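Local coordinates for YARHG domain-containing protein (Legionella pneumophila subsp. pneumophila, PDB 4G2A), which is of unknown function, though it has been put forward as a putative nutrient-binding protein with a YARHG domain, at residues H20-S31 with W44-T55. Sequence-based numbering, arbitrary orientation.
With SO4 (sulfate ion), chain D; SO4 (sulfate ion), chain E.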
loop_
_atom_site.group_PDB
_atom_site.type_symbol
_atom_site.label_atom_id
_atom_site.label_comp_id
_atom_site.label_asym_id
_atom_site.label_seq_id
_atom_site.Cartn_x
_atom_site.Cartn_y
_atom_site.Cartn_z
ATOM N N HIS A 20 -21.622 22.844 -6.737
ATOM C CA HIS A 20 -20.692 23.848 -7.215
ATOM C C HIS A 20 -19.639 24.063 -6.113
ATOM O O HIS A 20 -19.463 25.164 -5.598
ATOM C CB HIS A 20 -21.449 25.115 -7.622
ATOM C CG HIS A 20 -22.257 24.923 -8.867
ATOM N ND1 HIS A 20 -21.875 25.492 -10.069
ATOM C CD2 HIS A 20 -23.365 24.173 -9.073
ATOM C CE1 HIS A 20 -22.774 25.096 -10.954
ATOM N NE2 HIS A 20 -23.681 24.289 -10.404
ATOM N N ILE A 21 -18.974 22.950 -5.733
ATOM C CA ILE A 21 -17.921 22.870 -4.727
ATOM C C ILE A 21 -16.672 22.328 -5.413
ATOM O O ILE A 21 -16.724 21.239 -5.994
ATOM C CB ILE A 21 -18.331 21.977 -3.499
ATOM C CG1 ILE A 21 -19.707 22.357 -2.857
ATOM C CG2 ILE A 21 -17.181 21.848 -2.471
ATOM C CD1 ILE A 21 -19.755 23.624 -2.052
ATOM N N LYS A 22 -15.549 23.074 -5.344
ATOM C CA LYS A 22 -14.300 22.622 -5.964
ATOM C C LYS A 22 -13.309 22.185 -4.902
ATOM O O LYS A 22 -13.268 22.745 -3.811
ATOM C CB LYS A 22 -13.699 23.666 -6.935
ATOM C CG LYS A 22 -13.269 24.997 -6.350
ATOM C CD LYS A 22 -12.750 25.930 -7.454
ATOM C CE LYS A 22 -12.175 27.215 -6.897
ATOM N NZ LYS A 22 -11.799 28.185 -7.964
HETATM N N MSE A 23 -12.554 21.129 -5.210
HETATM C CA MSE A 23 -11.514 20.586 -4.341
HETATM C C MSE A 23 -10.251 21.331 -4.699
HETATM O O MSE A 23 -9.831 21.257 -5.845
HETATM C CB MSE A 23 -11.406 19.075 -4.544
HETATM C CG MSE A 23 -10.808 18.374 -3.360
HETATM SE SE MSE A 23 -10.426 16.538 -3.821
HETATM C CE MSE A 23 -11.971 15.695 -3.126
ATOM N N VAL A 24 -9.718 22.157 -3.794
ATOM C CA VAL A 24 -8.602 23.016 -4.162
ATOM C C VAL A 24 -7.237 22.479 -3.705
ATOM O O VAL A 24 -6.227 22.844 -4.303
ATOM C CB VAL A 24 -8.818 24.489 -3.733
ATOM C CG1 VAL A 24 -9.912 25.144 -4.576
ATOM C CG2 VAL A 24 -9.150 24.599 -2.257
ATOM N N SER A 25 -7.199 21.603 -2.692
ATOM C CA SER A 25 -5.948 21.013 -2.219
ATOM C C SER A 25 -6.205 19.774 -1.377
ATOM O O SER A 25 -7.273 19.627 -0.791
ATOM C CB SER A 25 -5.122 22.020 -1.418
ATOM O OG SER A 25 -5.546 22.098 -0.065
ATOM N N GLU A 26 -5.221 18.871 -1.354
ATOM C CA GLU A 26 -5.220 17.634 -0.564
ATOM C C GLU A 26 -3.825 17.405 -0.007
ATOM O O GLU A 26 -2.836 17.817 -0.613
ATOM C CB GLU A 26 -5.664 16.394 -1.378
ATOM C CG GLU A 26 -6.917 16.531 -2.246
ATOM C CD GLU A 26 -6.698 17.344 -3.511
ATOM O OE1 GLU A 26 -5.680 17.115 -4.201
ATOM O OE2 GLU A 26 -7.500 18.271 -3.765
ATOM N N LEU A 27 -3.751 16.774 1.154
ATOM C CA LEU A 27 -2.516 16.423 1.838
ATOM C C LEU A 27 -2.748 15.015 2.333
ATOM O O LEU A 27 -3.468 14.826 3.308
ATOM C CB LEU A 27 -2.232 17.445 2.952
ATOM C CG LEU A 27 -0.955 17.282 3.775
ATOM C CD1 LEU A 27 0.298 17.520 2.917
ATOM C CD2 LEU A 27 -0.951 18.259 4.944
ATOM N N ILE A 28 -2.254 14.015 1.583
ATOM C CA ILE A 28 -2.533 12.614 1.865
ATOM C C ILE A 28 -1.246 11.882 2.292
ATOM O O ILE A 28 -0.305 11.703 1.514
ATOM C CB ILE A 28 -3.233 11.985 0.623
ATOM C CG1 ILE A 28 -4.585 12.721 0.346
ATOM C CG2 ILE A 28 -3.454 10.469 0.803
ATOM C CD1 ILE A 28 -5.082 12.707 -1.085
ATOM N N ARG A 29 -1.235 11.455 3.545
ATOM C CA ARG A 29 -0.103 10.773 4.159
ATOM C C ARG A 29 -0.508 9.350 4.442
ATOM O O ARG A 29 -1.498 9.138 5.120
ATOM C CB ARG A 29 0.326 11.515 5.441
ATOM C CG ARG A 29 1.739 11.206 5.861
ATOM C CD ARG A 29 2.072 11.945 7.127
ATOM N NE ARG A 29 3.381 11.581 7.663
ATOM C CZ ARG A 29 3.566 10.604 8.537
ATOM N NH1 ARG A 29 2.536 9.891 8.975
ATOM N NH2 ARG A 29 4.781 10.316 8.967
ATOM N N ILE A 30 0.203 8.378 3.858
ATOM C CA ILE A 30 -0.090 6.943 3.984
ATOM C C ILE A 30 1.146 6.321 4.619
ATOM O O ILE A 30 2.239 6.342 4.029
ATOM C CB ILE A 30 -0.486 6.309 2.613
ATOM C CG1 ILE A 30 -1.603 7.125 1.902
ATOM C CG2 ILE A 30 -0.887 4.850 2.791
ATOM C CD1 ILE A 30 -2.055 6.615 0.497
ATOM N N SER A 31 1.000 5.890 5.875
ATOM C CA SER A 31 2.121 5.392 6.681
ATOM C C SER A 31 1.990 3.915 7.045
ATOM O O SER A 31 0.965 3.510 7.578
ATOM C CB SER A 31 2.257 6.226 7.947
ATOM O OG SER A 31 3.443 5.825 8.605
ATOM N N TRP A 44 -1.657 0.120 6.883
ATOM C CA TRP A 44 -1.449 1.459 6.371
ATOM C C TRP A 44 -2.359 2.408 7.142
ATOM O O TRP A 44 -3.549 2.120 7.324
ATOM C CB TRP A 44 -1.720 1.541 4.863
ATOM C CG TRP A 44 -0.743 0.773 4.031
ATOM C CD1 TRP A 44 -0.950 -0.431 3.434
ATOM C CD2 TRP A 44 0.590 1.173 3.681
ATOM N NE1 TRP A 44 0.174 -0.824 2.758
ATOM C CE2 TRP A 44 1.136 0.148 2.880
ATOM C CE3 TRP A 44 1.365 2.321 3.929
ATOM C CZ2 TRP A 44 2.417 0.232 2.322
ATOM C CZ3 TRP A 44 2.657 2.384 3.415
ATOM C CH2 TRP A 44 3.160 1.361 2.600
ATOM N N HIS A 45 -1.788 3.528 7.603
ATOM C CA HIS A 45 -2.494 4.581 8.330
ATOM C C HIS A 45 -2.565 5.814 7.447
ATOM O O HIS A 45 -1.544 6.353 7.038
ATOM C CB HIS A 45 -1.803 4.874 9.669
ATOM C CG HIS A 45 -2.510 5.886 10.516
ATOM N ND1 HIS A 45 -1.815 6.680 11.409
ATOM C CD2 HIS A 45 -3.821 6.218 10.567
ATOM C CE1 HIS A 45 -2.722 7.454 11.980
ATOM N NE2 HIS A 45 -3.942 7.211 11.502
ATOM N N TYR A 46 -3.783 6.239 7.142
ATOM C CA TYR A 46 -4.071 7.369 6.269
ATOM C C TYR A 46 -4.471 8.598 7.052
ATOM O O TYR A 46 -5.435 8.542 7.823
ATOM C CB TYR A 46 -5.216 7.017 5.294
ATOM C CG TYR A 46 -4.973 5.823 4.397
ATOM C CD1 TYR A 46 -5.008 4.524 4.906
ATOM C CD2 TYR A 46 -4.864 5.976 3.021
ATOM C CE1 TYR A 46 -4.830 3.416 4.076
ATOM C CE2 TYR A 46 -4.698 4.879 2.181
ATOM C CZ TYR A 46 -4.675 3.600 2.713
ATOM O OH TYR A 46 -4.498 2.528 1.871
ATOM N N ASN A 47 -3.729 9.708 6.871
ATOM C CA ASN A 47 -4.094 11.008 7.432
ATOM C C ASN A 47 -4.301 11.905 6.221
ATOM O O ASN A 47 -3.348 12.192 5.491
ATOM C CB ASN A 47 -3.065 11.543 8.403
ATOM C CG ASN A 47 -2.949 10.756 9.672
ATOM O OD1 ASN A 47 -2.102 9.872 9.800
ATOM N ND2 ASN A 47 -3.702 11.152 10.684
ATOM N N CYS A 48 -5.558 12.232 5.922
ATOM C CA CYS A 48 -5.881 12.984 4.717
ATOM C C CYS A 48 -6.547 14.291 5.038
ATOM O O CYS A 48 -7.542 14.312 5.737
ATOM C CB CYS A 48 -6.756 12.159 3.778
ATOM S SG CYS A 48 -6.220 10.445 3.553
ATOM N N ASN A 49 -6.051 15.368 4.447
ATOM C CA ASN A 49 -6.651 16.668 4.579
ATOM C C ASN A 49 -7.114 17.098 3.211
ATOM O O ASN A 49 -6.490 16.735 2.219
ATOM C CB ASN A 49 -5.711 17.702 5.235
ATOM C CG ASN A 49 -6.521 18.813 5.862
ATOM O OD1 ASN A 49 -7.016 18.684 6.982
ATOM N ND2 ASN A 49 -6.758 19.894 5.122
ATOM N N PHE A 50 -8.244 17.817 3.157
ATOM C CA PHE A 50 -8.866 18.287 1.924
ATOM C C PHE A 50 -9.396 19.676 2.133
ATOM O O PHE A 50 -9.961 19.981 3.190
ATOM C CB PHE A 50 -10.026 17.368 1.472
ATOM C CG PHE A 50 -9.777 15.888 1.576
ATOM C CD1 PHE A 50 -9.155 15.196 0.541
ATOM C CD2 PHE A 50 -10.141 15.185 2.718
ATOM C CE1 PHE A 50 -8.872 13.822 0.661
ATOM C CE2 PHE A 50 -9.864 13.819 2.834
ATOM C CZ PHE A 50 -9.239 13.146 1.796
ATOM N N THR A 51 -9.241 20.515 1.119
ATOM C CA THR A 51 -9.726 21.888 1.158
ATOM C C THR A 51 -10.739 21.998 0.039
ATOM O O THR A 51 -10.429 21.663 -1.103
ATOM C CB THR A 51 -8.544 22.882 1.047
ATOM O OG1 THR A 51 -7.526 22.541 1.985
ATOM C CG2 THR A 51 -8.949 24.297 1.266
ATOM N N PHE A 52 -11.949 22.400 0.373
ATOM C CA PHE A 52 -13.052 22.565 -0.576
ATOM C C PHE A 52 -13.484 23.997 -0.614
ATOM O O PHE A 52 -13.517 24.634 0.439
ATOM C CB PHE A 52 -14.253 21.694 -0.178
ATOM C CG PHE A 52 -14.024 20.207 -0.271
ATOM C CD1 PHE A 52 -14.246 19.528 -1.461
ATOM C CD2 PHE A 52 -13.626 19.480 0.841
ATOM C CE1 PHE A 52 -14.049 18.154 -1.541
ATOM C CE2 PHE A 52 -13.433 18.107 0.764
ATOM C CZ PHE A 52 -13.658 17.445 -0.421
ATOM N N LYS A 53 -13.848 24.511 -1.794
ATOM C CA LYS A 53 -14.341 25.875 -1.886
ATOM C C LYS A 53 -15.745 25.944 -2.530
ATOM O O LYS A 53 -15.976 25.392 -3.612
ATOM C CB LYS A 53 -13.367 26.809 -2.635
ATOM C CG LYS A 53 -13.741 28.282 -2.423
ATOM C CD LYS A 53 -12.909 29.266 -3.222
ATOM C CE LYS A 53 -13.541 30.650 -3.301
ATOM N NZ LYS A 53 -14.532 30.753 -4.420
ATOM N N ASN A 54 -16.669 26.656 -1.852
ATOM C CA ASN A 54 -17.987 26.959 -2.373
ATOM C C ASN A 54 -17.809 28.081 -3.411
ATOM O O ASN A 54 -17.360 29.168 -3.053
ATOM C CB ASN A 54 -18.938 27.375 -1.245
ATOM C CG ASN A 54 -20.329 27.738 -1.727
ATOM O OD1 ASN A 54 -20.727 27.413 -2.839
ATOM N ND2 ASN A 54 -21.116 28.372 -0.886
ATOM N N THR A 55 -18.101 27.807 -4.692
ATOM C CA THR A 55 -17.891 28.811 -5.734
ATOM C C THR A 55 -19.126 29.698 -5.938
ATOM O O THR A 55 -19.057 30.658 -6.716
ATOM C CB THR A 55 -17.454 28.163 -7.042
ATOM O OG1 THR A 55 -18.534 27.395 -7.567
ATOM C CG2 THR A 55 -16.205 27.326 -6.884
HETATM S S SO4 D . 4.654 7.777 11.275
HETATM O O1 SO4 D . 4.691 6.389 11.744
HETATM O O2 SO4 D . 5.485 7.933 10.072
HETATM O O3 SO4 D . 3.279 8.159 10.971
HETATM O O4 SO4 D . 5.155 8.636 12.349
HETATM S S SO4 E . 7.441 13.185 7.201
HETATM O O1 SO4 E . 7.634 12.281 8.340
HETATM O O2 SO4 E . 8.097 12.630 6.011
HETATM O O3 SO4 E . 6.000 13.356 6.952
HETATM O O4 SO4 E . 8.036 14.491 7.497
HETATM O O HOH W 1 -13.902 30.216 -7.160
HETATM O O HOH W 2 -5.157 20.428 2.134
HETATM O O HOH W 3 -0.453 8.650 7.984
#
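I30 lies against both Y46 and W44 where the strands 21-31 and 44-54 run antiparallel. CB of I30 carries two branches. I30 CG1 lies above and outside the CD2-CE2 side of Y46, 3.6 Å from Y46 CD2, and CD1 follows to Y46 CE2. With chi1 at -51°, CG1 is beside the backbone N and the other branch, I30 CG2, anti to it, where CG2 meets both aromatics: it makes a CH-pi contact over one face of Y46, 4.0 Å from the ring centroid and 17° off the normal, and also touches W44 CE3 at 3.6 Å. Further along the sheet face that carries I30 and Y46, I28 CG2 packs on C48 SG, and E26 CG comes up to the edge of the F50 ring, while the E26 carboxylate turns to T175. The selenium of selenomethionine M23 lies obliquely to the F52 ring in a Met-aromatic contact, with M23 CE 3.6 Å from F52 CE1. The two strands form a long beta hairpin within the DUF4424 family region, flanked by strands 174-180 and 136-150, and Y159 covers I28, C48 and F50 from strand 155-160. At V24 a beta bulge shifts the register by one: V24 N donates a hydrogen bond to T51 O (2.8 Å), while T51 N donates to S25 O. On the face bearing K22, S25 and R29, water 1 accepts from both K22 NZ and K53 NZ, bridging two like charges. The extended R29 chain presents its guanidinium to two sulfate ions, probably from the crystallisation liquor. R29 NH1 and NH2 each donate at 2.7 Å, to O3 and O2 of the chain D sulfate respectively, whereas R29 NE donates to O3 of the chain E sulfate.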